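Local coordinates for DNA-binding protein (Silicibacter pomeroyi, PDB 3EUS), which probably binds DNA through a helix-turn-helix domain of the XRE/Cro-C1 type, at residues R20-D25 and K61-C66. Residues are numbered along the deposited sequence; the frame is centred on the assembly and turned at random.
Sequences RQARLD and KWMAAC
In this all-helical helix-turn-helix domain of the Cro/C1 type, helices 10-25 and 56-65 meet near their C-terminal ends, where Ala22 fits between Met63 and Cys66. Its methyl CB points toward helix 56-65 and lies 3.7 Å from Met63 CE and 3.9 Å from Cys66 CB. Met63 gets there by folding back: chi2 (-55°) and chi3 (-60°) both bend the chain, bringing the thioether alongside the alanine, with SD 3.9 Å from Ala22 CB. Cys66, the first residue to leave helical geometry, comes closest of all to the opposite backbone. Its SG, turned away from its own carbonyl carbon (chi1 -65°), rests against the main chain of Arg23, 3.6 Å from CA. A water spans the same gap, donating to Ala22 O at 2.6 Å and to Cys66 O at 2.8 Å, so the two carbonyls near the helix ends are joined through solvent beside the side-chain contacts. Arg23 contributes its backbone and CB here, while its guanidinium group turns elsewhere, to a salt bridge with Glu48 and a hydrogen bond to Leu28 O. Trp62 NE1 is hydrogen-bonded to Leu19 O, and the Trp62 side chain packs on Val44 and Val47 of helix 41-48; Leu33 of helix 30-36 touches both Arg23 and Trp62, and Met63 also packs on Val72 and Ile75 of helix 72-81.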
ATOM      1  N   ARG A  20      -1.601  -2.106  12.983  1.00 12.05           N
ATOM      2  CA  ARG A  20      -1.876  -1.960  14.410  1.00 11.55           C
ATOM      3  C   ARG A  20      -0.581  -2.031  15.208  1.00 12.01           C
ATOM      4  O   ARG A  20      -0.396  -1.277  16.163  1.00 13.22           O
ATOM      5  CB  ARG A  20      -2.892  -3.034  14.912  1.00 12.63           C
ATOM      6  CG  ARG A  20      -3.108  -3.027  16.409  1.00 13.41           C
ATOM      7  CD  ARG A  20      -4.104  -4.147  16.905  1.00 12.26           C
ATOM      8  NE  ARG A  20      -3.910  -5.428  16.205  1.00 18.21           N
ATOM      9  CZ  ARG A  20      -4.719  -5.877  15.227  1.00 23.49           C
ATOM     10  NH1 ARG A  20      -5.846  -5.212  14.898  1.00 23.27           N
ATOM     11  NH2 ARG A  20      -4.474  -7.053  14.643  1.00 23.66           N
ATOM     12  N   GLN A  21       0.293  -2.983  14.885  1.00 12.84           N
ATOM     13  CA  GLN A  21       1.506  -3.150  15.675  1.00 14.32           C
ATOM     14  C   GLN A  21       2.452  -1.941  15.509  1.00 15.04           C
ATOM     15  O   GLN A  21       3.075  -1.510  16.494  1.00 15.25           O
ATOM     16  CB  GLN A  21       2.199  -4.485  15.341  1.00 15.08           C
ATOM     17  CG  GLN A  21       2.864  -5.223  16.557  1.00 20.37           C
ATOM     18  CD  GLN A  21       2.008  -5.320  17.817  1.00 22.53           C
ATOM     19  OE1 GLN A  21       0.934  -5.969  17.840  1.00 22.59           O
ATOM     20  NE2 GLN A  21       2.484  -4.684  18.895  1.00 22.42           N
ATOM     21  N   ALA A  22       2.495  -1.348  14.302  1.00 14.88           N
ATOM     22  CA  ALA A  22       3.220  -0.090  14.127  1.00 13.91           C
ATOM     23  C   ALA A  22       2.702   0.989  15.089  1.00 13.17           C
ATOM     24  O   ALA A  22       3.485   1.719  15.718  1.00 14.95           O
ATOM     25  CB  ALA A  22       3.210   0.394  12.627  1.00 12.74           C
ATOM     26  N   ARG A  23       1.384   1.115  15.212  1.00 13.32           N
ATOM     27  CA  ARG A  23       0.808   2.129  16.062  1.00 11.81           C
ATOM     28  C   ARG A  23       1.147   1.869  17.512  1.00 13.49           C
ATOM     29  O   ARG A  23       1.531   2.774  18.224  1.00 14.45           O
ATOM     30  CB  ARG A  23      -0.709   2.166  15.916  1.00 10.92           C
ATOM     31  CG  ARG A  23      -1.437   3.085  16.872  1.00 11.85           C
ATOM     32  CD  ARG A  23      -2.881   3.124  16.612  1.00 12.95           C
ATOM     33  NE  ARG A  23      -3.509   1.808  16.805  1.00 15.05           N
ATOM     34  CZ  ARG A  23      -3.757   1.228  17.996  1.00 18.30           C
ATOM     35  NH1 ARG A  23      -3.437   1.802  19.143  1.00 15.51           N
ATOM     36  NH2 ARG A  23      -4.334   0.043  18.026  1.00 17.67           N
ATOM     37  N   LEU A  24       0.920   0.630  17.940  1.00 14.83           N
ATOM     38  CA  LEU A  24       1.157   0.212  19.319  1.00 15.05           C
ATOM     39  C   LEU A  24       2.640   0.330  19.624  1.00 16.32           C
ATOM     40  O   LEU A  24       2.986   0.771  20.732  1.00 14.61           O
ATOM     41  CB  LEU A  24       0.719  -1.241  19.540  1.00 15.11           C
ATOM     42  CG  LEU A  24      -0.788  -1.531  19.532  1.00 15.48           C
ATOM     43  CD1 LEU A  24      -1.074  -3.031  19.571  1.00 14.88           C
ATOM     44  CD2 LEU A  24      -1.484  -0.811  20.664  1.00 18.97           C
ATOM     45  N   ASP A  25       3.501  -0.044  18.663  1.00 17.06           N
ATOM     46  CA  ASP A  25       4.975   0.138  18.835  1.00 18.08           C
ATOM     47  C   ASP A  25       5.432   1.600  19.003  1.00 18.01           C
ATOM     48  O   ASP A  25       6.447   1.844  19.664  1.00 18.47           O
ATOM     49  CB  ASP A  25       5.774  -0.490  17.696  1.00 18.11           C
ATOM     50  CG  ASP A  25       5.736  -2.035  17.702  1.00 20.10           C
ATOM     51  OD1 ASP A  25       5.233  -2.609  18.687  1.00 17.12           O
ATOM     52  OD2 ASP A  25       6.184  -2.648  16.681  1.00 20.19           O
ATOM     53  N   LYS A  61       1.298   7.471   4.784  1.00 15.93           N
ATOM     54  CA  LYS A  61       1.128   8.449   5.828  1.00 15.79           C
ATOM     55  C   LYS A  61       1.013   7.789   7.223  1.00 13.40           C
ATOM     56  O   LYS A  61       1.516   8.302   8.218  1.00 14.41           O
ATOM     57  CB  LYS A  61      -0.093   9.311   5.531  1.00 15.75           C
ATOM     58  CG  LYS A  61       0.094  10.296   4.293  1.00 19.80           C
ATOM     59  CD  LYS A  61      -1.237  10.935   3.948  1.00 25.89           C
ATOM     60  CE  LYS A  61      -1.132  11.964   2.784  1.00 30.31           C
ATOM     61  NZ  LYS A  61      -2.413  12.711   2.490  1.00 33.79           N
ATOM     62  N   TRP A  62       0.296   6.703   7.279  1.00 13.59           N
ATOM     63  CA  TRP A  62       0.091   5.920   8.557  1.00 13.15           C
ATOM     64  C   TRP A  62       1.465   5.465   9.057  1.00 12.80           C
ATOM     65  O   TRP A  62       1.815   5.630  10.219  1.00 12.86           O
ATOM     66  CB  TRP A  62      -0.757   4.690   8.249  1.00 13.23           C
ATOM     67  CG  TRP A  62      -1.151   3.797   9.411  1.00 11.57           C
ATOM     68  CD1 TRP A  62      -0.334   2.987  10.146  1.00 12.70           C
ATOM     69  CD2 TRP A  62      -2.479   3.505   9.832  1.00 11.13           C
ATOM     70  NE1 TRP A  62      -1.073   2.247  11.046  1.00 11.49           N
ATOM     71  CE2 TRP A  62      -2.392   2.550  10.883  1.00 10.49           C
ATOM     72  CE3 TRP A  62      -3.732   3.974   9.462  1.00 15.73           C
ATOM     73  CZ2 TRP A  62      -3.513   2.079  11.553  1.00 11.97           C
ATOM     74  CZ3 TRP A  62      -4.835   3.478  10.099  1.00 14.12           C
ATOM     75  CH2 TRP A  62      -4.716   2.531  11.151  1.00 13.14           C
ATOM     76  N   MET A  63       2.258   4.854   8.174  1.00 14.40           N
ATOM     77  CA  MET A  63       3.536   4.318   8.595  1.00 13.23           C
ATOM     78  C   MET A  63       4.493   5.423   9.021  1.00 14.14           C
ATOM     79  O   MET A  63       5.191   5.276   9.986  1.00 13.42           O
ATOM     80  CB  MET A  63       4.135   3.401   7.502  1.00 13.58           C
ATOM     81  CG  MET A  63       3.299   2.105   7.317  1.00 12.95           C
ATOM     82  SD  MET A  63       2.976   1.050   8.760  1.00  7.31           S
ATOM     83  CE  MET A  63       4.643   0.606   9.275  1.00 17.99           C
ATOM     84  N   ALA A  64       4.495   6.545   8.312  1.00 13.98           N
ATOM     85  CA  ALA A  64       5.279   7.696   8.720  1.00 14.10           C
ATOM     86  C   ALA A  64       4.852   8.271  10.047  1.00 12.45           C
ATOM     87  O   ALA A  64       5.717   8.683  10.845  1.00 12.94           O
ATOM     88  CB  ALA A  64       5.200   8.853   7.624  1.00 14.01           C
ATOM     89  N   ALA A  65       3.562   8.328  10.287  1.00 13.22           N
ATOM     90  CA  ALA A  65       3.031   8.836  11.578  1.00 14.47           C
ATOM     91  C   ALA A  65       3.384   7.913  12.736  1.00 13.84           C
ATOM     92  O   ALA A  65       3.453   8.364  13.874  1.00 14.23           O
ATOM     93  CB  ALA A  65       1.489   9.056  11.518  1.00 13.62           C
ATOM     94  N   CYS A  66       3.631   6.644  12.431  1.00 15.08           N
ATOM     95  CA  CYS A  66       4.047   5.651  13.430  1.00 14.91           C
ATOM     96  C   CYS A  66       5.538   5.498  13.457  1.00 14.89           C
ATOM     97  O   CYS A  66       6.018   4.628  14.151  1.00 16.72           O
ATOM     98  CB  CYS A  66       3.425   4.297  13.128  1.00 14.60           C
ATOM     99  SG  CYS A  66       1.578   4.214  13.263  1.00 15.98           S
TER
HETATM  100  O   HOH W   1       5.950   1.948  14.921  1.00 16.98           O